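Local coordinates for protein spondin-1 (Homo sapiens, PDB 2ZOU) that is a secreted extracellular-matrix glycoprotein linked to cell adhesion, whose reeler domain probably serves as an interaction module, at residues T39-T44 with V108-P113; Y52-T57 with P100-R105; C119-A124 with S139-L144. All coordinates share one frame; numbering follows the deposited sequence. Where two conformers were deposited one is given.

Contact 1: residues T39-T44 with V108-P113; sequences TSYRVT and VFWIAP
Two neighbouring strands of the four-stranded antiparallel sheet, 40-47 and 105-111, meet here, the N-to-C directions of the short strand axes 142° apart. Tyr-41 and Trp-110 form a hydrogen-bonded pair: Trp-110 N donates to Tyr-41 O over 2.8 Å in the carbonyl plane, whereas Tyr-41 N approaches Trp-110 O from above its carbonyl plane. Val-43 and Val-108 also exchange two bonds, Val-43 N meeting Val-108 O nearly along its C=O axis, and Ala-112 N to Thr-39 O extends the pairing.

Tyr-41 and Trp-110 run side by side, with Tyr-41 CD2 4.0 Å from Trp-110 CE3. Ala-112 CB meets the edge of the tyrosine ring at CE2, 3.9 Å away, and Thr-39 CG2 lies over one face, toward its rim. Val-43 CG2 reaches Trp-110 CB at 3.8 Å. Trp-110 has CG anti to its backbone N (chi1 179°), and its NE1 bonds to Ala-74 O.

On the reverse face Arg-42, bent at chi3, brings NH2 to 3.5 Å from Phe-109 CZ; the guanidinium and ring planes stand 74° apart, so they do not stack. Arg-42 NH1 binds Gln-107. Trp-110 and Val-43 pack on Val-120 and Leu-122 of the second sheet, the two-layer pattern of a beta-sandwich.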
loop_
_atom_site.group_PDB
_atom_site.type_symbol
_atom_site.label_atom_id
_atom_site.label_comp_id
_atom_site.label_asym_id
_atom_site.label_seq_id
_atom_site.Cartn_x
_atom_site.Cartn_y
_atom_site.Cartn_z
ATOM N N THR A 39 -0.975 -16.723 0.425
ATOM C CA THR A 39 0.114 -16.431 -0.486
ATOM C C THR A 39 0.743 -15.076 -0.151
ATOM O O THR A 39 0.028 -14.101 0.126
ATOM C CB THR A 39 -0.372 -16.481 -1.936
ATOM O OG1 THR A 39 -0.681 -17.839 -2.271
ATOM C CG2 THR A 39 0.702 -15.974 -2.889
ATOM N N SER A 40 2.073 -15.034 -0.179
ATOM C CA SER A 40 2.840 -13.805 -0.029
ATOM C C SER A 40 3.044 -13.145 -1.396
ATOM O O SER A 40 3.545 -13.784 -2.337
ATOM C CB SER A 40 4.200 -14.078 0.608
ATOM O OG SER A 40 4.071 -14.561 1.930
ATOM N N TYR A 41 2.659 -11.876 -1.488
ATOM C CA TYR A 41 2.841 -11.068 -2.695
ATOM C C TYR A 41 3.826 -9.954 -2.436
ATOM O O TYR A 41 3.856 -9.387 -1.337
ATOM C CB TYR A 41 1.492 -10.470 -3.132
ATOM C CG TYR A 41 0.505 -11.536 -3.523
ATOM C CD1 TYR A 41 0.493 -12.053 -4.813
ATOM C CD2 TYR A 41 -0.390 -12.059 -2.586
ATOM C CE1 TYR A 41 -0.395 -13.049 -5.172
ATOM C CE2 TYR A 41 -1.274 -13.074 -2.921
ATOM C CZ TYR A 41 -1.296 -13.548 -4.225
ATOM O OH TYR A 41 -2.174 -14.569 -4.520
ATOM N N ARG A 42 4.650 -9.642 -3.430
ATOM C CA ARG A 42 5.577 -8.521 -3.267
ATOM C C ARG A 42 4.958 -7.258 -3.864
ATOM O O ARG A 42 4.737 -7.154 -5.074
ATOM C CB ARG A 42 6.960 -8.821 -3.869
ATOM C CG ARG A 42 8.001 -7.778 -3.448
ATOM C CD ARG A 42 9.379 -8.060 -4.022
ATOM N NE ARG A 42 9.929 -9.333 -3.570
ATOM C CZ ARG A 42 11.103 -9.481 -2.964
ATOM N NH1 ARG A 42 11.880 -8.425 -2.728
ATOM N NH2 ARG A 42 11.497 -10.700 -2.619
ATOM N N VAL A 43 4.619 -6.332 -2.975
ATOM C CA VAL A 43 3.999 -5.064 -3.333
ATOM C C VAL A 43 5.105 -4.023 -3.512
ATOM O O VAL A 43 5.994 -3.904 -2.669
ATOM C CB VAL A 43 2.984 -4.596 -2.263
ATOM C CG1 VAL A 43 2.331 -3.265 -2.669
ATOM C CG2 VAL A 43 1.915 -5.665 -2.060
ATOM N N THR A 44 5.043 -3.264 -4.603
ATOM C CA THR A 44 6.058 -2.256 -4.874
ATOM C C THR A 44 5.416 -0.899 -5.086
ATOM O O THR A 44 4.316 -0.782 -5.659
ATOM C CB THR A 44 6.888 -2.626 -6.109
ATOM O OG1 THR A 44 6.049 -2.625 -7.255
ATOM C CG2 THR A 44 7.519 -4.001 -5.950
ATOM N N VAL A 108 7.496 -4.336 -0.139
ATOM C CA VAL A 108 7.088 -5.016 1.092
ATOM C C VAL A 108 6.347 -6.284 0.683
ATOM O O VAL A 108 5.845 -6.356 -0.435
ATOM C CB VAL A 108 6.198 -4.082 1.937
ATOM C CG1 VAL A 108 4.813 -3.869 1.276
ATOM C CG2 VAL A 108 6.112 -4.558 3.387
ATOM N N PHE A 109 6.290 -7.283 1.555
ATOM C CA PHE A 109 5.378 -8.389 1.312
ATOM C C PHE A 109 4.013 -8.069 1.888
ATOM O O PHE A 109 3.908 -7.434 2.942
ATOM C CB PHE A 109 5.878 -9.680 1.956
ATOM C CG PHE A 109 7.056 -10.297 1.263
ATOM C CD1 PHE A 109 6.969 -10.679 -0.082
ATOM C CD2 PHE A 109 8.254 -10.517 1.954
ATOM C CE1 PHE A 109 8.061 -11.249 -0.729
ATOM C CE2 PHE A 109 9.346 -11.108 1.301
ATOM C CZ PHE A 109 9.236 -11.461 -0.036
ATOM N N TRP A 110 2.989 -8.561 1.199
ATOM C CA TRP A 110 1.623 -8.586 1.700
ATOM C C TRP A 110 1.142 -10.023 1.620
ATOM O O TRP A 110 1.135 -10.615 0.540
ATOM C CB TRP A 110 0.727 -7.658 0.904
ATOM C CG TRP A 110 -0.695 -7.669 1.371
ATOM C CD1 TRP A 110 -1.187 -7.089 2.498
ATOM C CD2 TRP A 110 -1.804 -8.271 0.705
ATOM N NE1 TRP A 110 -2.545 -7.297 2.586
ATOM C CE2 TRP A 110 -2.951 -8.021 1.494
ATOM C CE3 TRP A 110 -1.940 -9.000 -0.485
ATOM C CZ2 TRP A 110 -4.222 -8.474 1.123
ATOM C CZ3 TRP A 110 -3.200 -9.452 -0.848
ATOM C CH2 TRP A 110 -4.329 -9.171 -0.053
ATOM N N ILE A 111 0.757 -10.575 2.763
ATOM C CA ILE A 111 0.297 -11.946 2.855
ATOM C C ILE A 111 -1.221 -11.933 2.832
ATOM O O ILE A 111 -1.851 -11.305 3.692
ATOM C CB ILE A 111 0.805 -12.623 4.134
ATOM C CG1 ILE A 111 2.331 -12.515 4.212
ATOM C CG2 ILE A 111 0.305 -14.097 4.174
ATOM C CD1 ILE A 111 2.943 -12.986 5.543
ATOM N N ALA A 112 -1.811 -12.596 1.832
ATOM C CA ALA A 112 -3.235 -12.486 1.569
ATOM C C ALA A 112 -4.076 -13.123 2.672
ATOM O O ALA A 112 -3.694 -14.143 3.250
ATOM C CB ALA A 112 -3.589 -13.094 0.213
ATOM N N PRO A 113 -5.242 -12.521 2.948
ATOM C CA PRO A 113 -6.097 -12.959 4.058
ATOM C C PRO A 113 -6.907 -14.233 3.763
ATOM O O PRO A 113 -6.936 -14.686 2.622
ATOM C CB PRO A 113 -7.040 -11.768 4.232
ATOM C CG PRO A 113 -7.192 -11.233 2.837
ATOM C CD PRO A 113 -5.813 -11.355 2.233
#

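Contact 2: residues Y52-T57 with P100-R105; sequences YFRGFT and PRRRTR. With EDO (1,2-ethanediol), chain D.
Two backbone hydrogen bonds pair Phe-53 with Arg-103: Phe-53 N donates to Arg-103 O over 2.8 Å, nearly along the C=O axis, and Arg-103 N returns a bond to Phe-53 O in the carbonyl plane, bent to 151° at the hydrogen. A water bridges the segments, accepting from Arg-54 NH1 in the guanidinium plane at 2.8 Å and donating to Pro-100 O. The same guanidinium bonds to Gln-128 O, so at least two partners limit its rotation. Arg-103 extends from CG to NE and ends in a salt bridge to Glu-84 and a hydrogen bond to Thr-99 O.

The Phe-53 and Arg-103 pair is a single antiparallel bridge, which ties the residues just ahead of strand 55-62 to the loop leading into strand 105-111. Just beyond it, Arg-54 and Gly-55 both face Val-127 in a classic beta bulge.

The guanidinium of Arg-102 lies flat on the Tyr-52 ring, planes at 11° and the two centres 4.2 Å apart. Arg-102 CD sits over the ring centre, 3.6 Å from the centroid, and the extended chain then carries CZ to 3.3 Å from Tyr-52 OH, which lies over the guanidinium face. An alanine in place of Tyr-52 would remove the ring and hydroxyl, and would probably leave the Arg-102 side chain less ordered.

Phe-53 takes the crowded position between N and the carbonyl carbon (chi1 51°), so that Arg-103 O lies over one ring face toward its rim, 3.6 Å from Phe-53 CD1. The ring also packs on Ile-106 and Ile-126.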
loop_
_atom_site.group_PDB
_atom_site.type_symbol
_atom_site.label_atom_id
_atom_site.label_comp_id
_atom_site.label_asym_id
_atom_site.label_seq_id
_atom_site.Cartn_x
_atom_site.Cartn_y
_atom_site.Cartn_z
ATOM N N TYR A 52 10.639 11.181 -7.395
ATOM C CA TYR A 52 11.036 10.449 -6.209
ATOM C C TYR A 52 10.007 10.755 -5.138
ATOM O O TYR A 52 9.178 11.665 -5.301
ATOM C CB TYR A 52 12.442 10.891 -5.746
ATOM C CG TYR A 52 12.535 12.379 -5.529
ATOM C CD1 TYR A 52 12.174 12.945 -4.298
ATOM C CD2 TYR A 52 12.936 13.229 -6.561
ATOM C CE1 TYR A 52 12.223 14.320 -4.099
ATOM C CE2 TYR A 52 12.987 14.613 -6.368
ATOM C CZ TYR A 52 12.630 15.143 -5.137
ATOM O OH TYR A 52 12.685 16.494 -4.919
ATOM N N PHE A 53 10.045 10.002 -4.052
ATOM C CA PHE A 53 9.241 10.336 -2.885
ATOM C C PHE A 53 10.122 10.331 -1.640
ATOM O O PHE A 53 11.072 9.560 -1.534
ATOM C CB PHE A 53 8.010 9.430 -2.749
ATOM C CG PHE A 53 8.309 7.962 -2.829
ATOM C CD1 PHE A 53 8.390 7.320 -4.068
ATOM C CD2 PHE A 53 8.489 7.205 -1.677
ATOM C CE1 PHE A 53 8.646 5.949 -4.153
ATOM C CE2 PHE A 53 8.778 5.837 -1.743
ATOM C CZ PHE A 53 8.825 5.199 -2.987
ATOM N N ARG A 54 9.813 11.230 -0.716
ATOM C CA ARG A 54 10.561 11.331 0.537
ATOM C C ARG A 54 9.815 10.626 1.662
ATOM O O ARG A 54 10.379 10.359 2.722
ATOM C CB ARG A 54 10.821 12.798 0.876
ATOM C CG ARG A 54 11.857 13.440 -0.028
ATOM C CD ARG A 54 12.172 14.882 0.373
ATOM N NE ARG A 54 10.999 15.753 0.275
ATOM C CZ ARG A 54 10.347 16.270 1.313
ATOM N NH1 ARG A 54 10.754 16.050 2.566
ATOM N NH2 ARG A 54 9.285 17.032 1.098
ATOM N N GLY A 55 8.547 10.324 1.428
ATOM C CA GLY A 55 7.712 9.625 2.391
ATOM C C GLY A 55 6.528 8.965 1.714
ATOM O O GLY A 55 6.121 9.341 0.608
ATOM N N PHE A 56 5.967 7.961 2.369
ATOM C CA PHE A 56 4.817 7.234 1.829
ATOM C C PHE A 56 4.042 6.575 2.953
ATOM O O PHE A 56 4.574 6.372 4.060
ATOM C CB PHE A 56 5.246 6.181 0.792
ATOM C CG PHE A 56 5.823 4.939 1.411
ATOM C CD1 PHE A 56 5.018 3.843 1.702
ATOM C CD2 PHE A 56 7.168 4.892 1.769
ATOM C CE1 PHE A 56 5.559 2.715 2.314
ATOM C CE2 PHE A 56 7.722 3.778 2.370
ATOM C CZ PHE A 56 6.924 2.683 2.651
ATOM N N THR A 57 2.791 6.242 2.655
ATOM C CA THR A 57 1.976 5.413 3.528
ATOM C C THR A 57 1.282 4.382 2.666
ATOM O O THR A 57 0.736 4.714 1.621
ATOM C CB THR A 57 0.907 6.230 4.257
ATOM O OG1 THR A 57 1.525 7.321 4.948
ATOM C CG2 THR A 57 0.183 5.349 5.273
ATOM N N PRO A 100 13.243 10.058 6.155
ATOM C CA PRO A 100 12.708 10.844 5.030
ATOM C C PRO A 100 13.649 11.106 3.832
ATOM O O PRO A 100 13.676 12.227 3.311
ATOM C CB PRO A 100 12.311 12.163 5.700
ATOM C CG PRO A 100 13.282 12.314 6.821
ATOM C CD PRO A 100 13.678 10.924 7.271
ATOM N N ARG A 101 14.387 10.086 3.392
ATOM C CA ARG A 101 15.312 10.199 2.263
ATOM C C ARG A 101 14.548 10.122 0.942
ATOM O O ARG A 101 13.456 9.558 0.892
ATOM C CB ARG A 101 16.333 9.058 2.300
ATOM C CG ARG A 101 17.150 8.978 3.574
ATOM C CD ARG A 101 18.398 8.129 3.369
ATOM N NE ARG A 101 19.225 8.092 4.577
ATOM C CZ ARG A 101 19.119 7.169 5.527
ATOM N NH1 ARG A 101 18.225 6.192 5.414
ATOM N NH2 ARG A 101 19.907 7.217 6.592
ATOM N N ARG A 102 15.129 10.674 -0.125
ATOM C CA ARG A 102 14.566 10.520 -1.476
ATOM C C ARG A 102 14.686 9.065 -1.902
ATOM O O ARG A 102 15.764 8.469 -1.807
ATOM C CB ARG A 102 15.285 11.406 -2.505
ATOM C CG ARG A 102 15.137 12.905 -2.295
ATOM C CD ARG A 102 15.714 13.680 -3.469
ATOM N NE ARG A 102 15.720 15.120 -3.212
ATOM C CZ ARG A 102 15.882 16.060 -4.144
ATOM N NH1 ARG A 102 16.039 15.722 -5.418
ATOM N NH2 ARG A 102 15.874 17.343 -3.801
ATOM N N ARG A 103 13.569 8.494 -2.354
ATOM C CA ARG A 103 13.531 7.118 -2.857
ATOM C C ARG A 103 12.765 7.059 -4.154
ATOM O O ARG A 103 11.900 7.901 -4.405
ATOM C CB ARG A 103 12.892 6.171 -1.833
ATOM C CG ARG A 103 13.719 5.981 -0.560
ATOM C CD ARG A 103 12.961 5.134 0.452
ATOM N NE ARG A 103 13.735 4.866 1.668
ATOM C CZ ARG A 103 13.704 5.642 2.745
ATOM N NH1 ARG A 103 12.936 6.727 2.753
ATOM N NH2 ARG A 103 14.430 5.329 3.814
ATOM N N THR A 104 13.083 6.067 -4.974
ATOM C CA THR A 104 12.348 5.860 -6.215
ATOM C C THR A 104 11.570 4.535 -6.213
ATOM O O THR A 104 10.734 4.308 -7.080
ATOM C CB THR A 104 13.264 5.889 -7.442
ATOM O OG1 THR A 104 14.279 4.884 -7.290
ATOM C CG2 THR A 104 13.913 7.272 -7.596
ATOM N N ARG A 105 11.859 3.682 -5.232
ATOM C CA ARG A 105 11.156 2.405 -5.106
ATOM C C ARG A 105 11.236 1.912 -3.680
ATOM O O ARG A 105 12.289 1.985 -3.058
ATOM C CB ARG A 105 11.765 1.345 -6.048
ATOM C CG ARG A 105 11.113 -0.056 -5.956
ATOM C CD ARG A 105 11.752 -1.054 -6.930
ATOM N NE ARG A 105 11.137 -2.392 -6.883
ATOM C CZ ARG A 105 11.507 -3.353 -6.042
ATOM N NH1 ARG A 105 12.478 -3.119 -5.169
ATOM N NH2 ARG A 105 10.913 -4.551 -6.067
HETATM C C1 EDO D . 1.900 11.498 2.827
HETATM O O1 EDO D . 0.550 11.051 2.987
HETATM C C2 EDO D . 2.815 10.293 2.651
HETATM O O2 EDO D . 2.687 9.411 3.778
HETATM O O HOH W 1 13.055 14.846 3.691
#

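Contact 3: residues C119-A124 with S139-L144; sequences CVILKA and SLTKKL. With EDO (1,2-ethanediol), chain F.
Ile-121 belongs to the beta hairpin of strands 120-127 and 131-144, at one margin of the five-stranded sheet of the sandwich. From CB, its branch CG2, anti to the backbone N, presses on Thr-141 CG2 at 3.4 Å, tighter than usual for two carbons. The other branch leaves CB through CG1, anti to the carbonyl carbon, then turns at chi2 (-67°) and lays CD1 beside Lys-143, 3.7 Å from its CG. Lys-143 runs alongside in the same direction before bending at chi3, and its NZ reaches a salt bridge with Glu-63. Thr-141 CG2 also touches Lys-123 CG at 3.7 Å, so one methyl meets two residues of the facing strand.

The short strand axes run antiparallel, 165° between their N-to-C directions. Val-120 and Leu-144 exchange two nearly straight bonds, as Leu-122 and Lys-142 do less evenly: Leu-122 N to Lys-142 O is bent to 155° at the hydrogen, and the return bond is straighter. On the opposite face Leu-122 CD1 and Leu-144 CD1 are 4.4 Å apart, and Leu-122 continues onto Leu-26 and Val-28 of the other sheet. The disulfide from Cys-119 to Cys-145, the residue after Leu-144, closes the hairpin next to the Val-120 and Leu-144 pair. At the far end, one water donates to both Ala-124 O and Thr-141 OG1, 2.9 Å from each.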
loop_
_atom_site.group_PDB
_atom_site.type_symbol
_atom_site.label_atom_id
_atom_site.label_comp_id
_atom_site.label_asym_id
_atom_site.label_seq_id
_atom_site.Cartn_x
_atom_site.Cartn_y
_atom_site.Cartn_z
ATOM N N CYS A 119 -12.997 -8.611 -1.515
ATOM C CA CYS A 119 -12.101 -7.755 -2.283
ATOM C C CYS A 119 -11.281 -6.876 -1.366
ATOM O O CYS A 119 -11.805 -6.301 -0.417
ATOM C CB CYS A 119 -12.887 -6.890 -3.268
ATOM S SG CYS A 119 -13.666 -7.840 -4.590
ATOM N N VAL A 120 -9.992 -6.769 -1.678
ATOM C CA VAL A 120 -9.061 -5.958 -0.909
ATOM C C VAL A 120 -8.515 -4.825 -1.800
ATOM O O VAL A 120 -8.244 -5.026 -2.983
ATOM C CB VAL A 120 -7.893 -6.815 -0.384
ATOM C CG1 VAL A 120 -6.797 -5.944 0.217
ATOM C CG2 VAL A 120 -8.404 -7.835 0.624
ATOM N N ILE A 121 -8.384 -3.637 -1.218
ATOM C CA ILE A 121 -7.804 -2.487 -1.911
ATOM C C ILE A 121 -6.479 -2.129 -1.278
ATOM O O ILE A 121 -6.422 -1.713 -0.111
ATOM C CB ILE A 121 -8.717 -1.231 -1.843
ATOM C CG1 ILE A 121 -10.189 -1.560 -2.142
ATOM C CG2 ILE A 121 -8.179 -0.154 -2.784
ATOM C CD1 ILE A 121 -10.479 -2.014 -3.575
ATOM N N LEU A 122 -5.407 -2.300 -2.052
ATOM C CA LEU A 122 -4.090 -1.851 -1.655
ATOM C C LEU A 122 -3.984 -0.415 -2.092
ATOM O O LEU A 122 -4.245 -0.131 -3.256
ATOM C CB LEU A 122 -3.008 -2.675 -2.362
ATOM C CG LEU A 122 -3.008 -4.178 -2.051
ATOM C CD1 LEU A 122 -2.054 -4.919 -2.975
ATOM C CD2 LEU A 122 -2.595 -4.381 -0.619
ATOM N N LYS A 123 -3.594 0.469 -1.182
ATOM C CA LYS A 123 -3.613 1.915 -1.436
ATOM C C LYS A 123 -2.405 2.612 -0.838
ATOM O O LYS A 123 -1.996 2.318 0.279
ATOM C CB LYS A 123 -4.858 2.549 -0.804
ATOM C CG LYS A 123 -6.123 2.509 -1.618
ATOM C CD LYS A 123 -7.335 2.715 -0.728
ATOM C CE LYS A 123 -7.493 4.143 -0.287
ATOM N NZ LYS A 123 -8.858 4.335 0.297
ATOM N N ALA A 124 -1.856 3.575 -1.570
ATOM C CA ALA A 124 -0.730 4.339 -1.082
ATOM C C ALA A 124 -0.928 5.831 -1.255
ATOM O O ALA A 124 -1.665 6.282 -2.125
ATOM C CB ALA A 124 0.538 3.902 -1.777
ATOM N N SER A 139 -3.343 5.297 -9.994
ATOM C CA SER A 139 -2.106 4.552 -10.130
ATOM C C SER A 139 -1.529 4.061 -8.800
ATOM O O SER A 139 -0.688 3.166 -8.798
ATOM C CB SER A 139 -1.077 5.371 -10.917
ATOM O OG SER A 139 -0.776 6.593 -10.269
ATOM N N LEU A 140 -1.953 4.658 -7.687
ATOM C CA LEU A 140 -1.507 4.230 -6.359
ATOM C C LEU A 140 -2.549 3.375 -5.637
ATOM O O LEU A 140 -2.513 3.239 -4.427
ATOM C CB LEU A 140 -1.117 5.448 -5.515
ATOM C CG LEU A 140 0.253 6.058 -5.860
ATOM C CD1 LEU A 140 0.485 7.284 -4.992
ATOM C CD2 LEU A 140 1.377 5.084 -5.675
ATOM N N THR A 141 -3.461 2.781 -6.394
ATOM C CA THR A 141 -4.528 1.951 -5.827
ATOM C C THR A 141 -4.689 0.689 -6.662
ATOM O O THR A 141 -4.772 0.754 -7.897
ATOM C CB THR A 141 -5.842 2.746 -5.779
ATOM O OG1 THR A 141 -5.610 3.959 -5.056
ATOM C CG2 THR A 141 -7.004 1.948 -5.134
ATOM N N LYS A 142 -4.723 -0.464 -5.996
ATOM C CA LYS A 142 -4.914 -1.731 -6.701
ATOM C C LYS A 142 -5.912 -2.602 -5.967
ATOM O O LYS A 142 -5.776 -2.835 -4.775
ATOM C CB LYS A 142 -3.588 -2.486 -6.874
ATOM C CG LYS A 142 -3.712 -3.794 -7.663
ATOM C CD LYS A 142 -4.087 -3.600 -9.126
ATOM C CE LYS A 142 -4.315 -4.940 -9.854
ATOM N NZ LYS A 142 -5.716 -5.475 -9.758
ATOM N N LYS A 143 -6.916 -3.061 -6.703
ATOM C CA LYS A 143 -7.944 -3.936 -6.166
ATOM C C LYS A 143 -7.600 -5.379 -6.486
ATOM O O LYS A 143 -7.297 -5.701 -7.639
ATOM C CB LYS A 143 -9.299 -3.574 -6.782
ATOM C CG LYS A 143 -10.446 -4.497 -6.374
ATOM C CD LYS A 143 -11.676 -4.333 -7.262
ATOM C CE LYS A 143 -12.346 -2.988 -7.091
ATOM N NZ LYS A 143 -13.810 -3.117 -7.383
ATOM N N LEU A 144 -7.634 -6.235 -5.466
ATOM C CA LEU A 144 -7.500 -7.682 -5.645
ATOM C C LEU A 144 -8.637 -8.402 -4.960
ATOM O O LEU A 144 -8.865 -8.215 -3.760
ATOM C CB LEU A 144 -6.190 -8.219 -5.065
ATOM C CG LEU A 144 -4.880 -7.970 -5.811
ATOM C CD1 LEU A 144 -3.727 -8.447 -4.951
ATOM C CD2 LEU A 144 -4.844 -8.649 -7.181
HETATM C C1 EDO F . -3.456 7.969 -5.196
HETATM O O1 EDO F . -2.825 8.065 -3.918
HETATM C C2 EDO F . -3.510 9.320 -5.890
HETATM O O2 EDO F . -3.401 9.143 -7.303
HETATM O O HOH W 2 -4.306 5.566 -3.017
#

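How the contacts relate
Contacts 1 and 3 are regular strand pairings in the two facing sheets, their centres about 12 Å apart, and they meet across the sandwich core. Arg-42 in contact 1 and Lys-123 and Lys-143 in contact 3 stand on the other face of their sheets, while Lys-142 starts on the core face and leads away from it. Contact 2 lies toward one end of the sandwich, about 20 Å from contact 1 between centres, and has one bridge where the others have four. Most of its touching residues are exposed, and arginine stacking, a bridging water and one salt bridge do much of its work. Contacts 2 and 3 reach the same sheet through neighbouring strands 55-62 and 120-127.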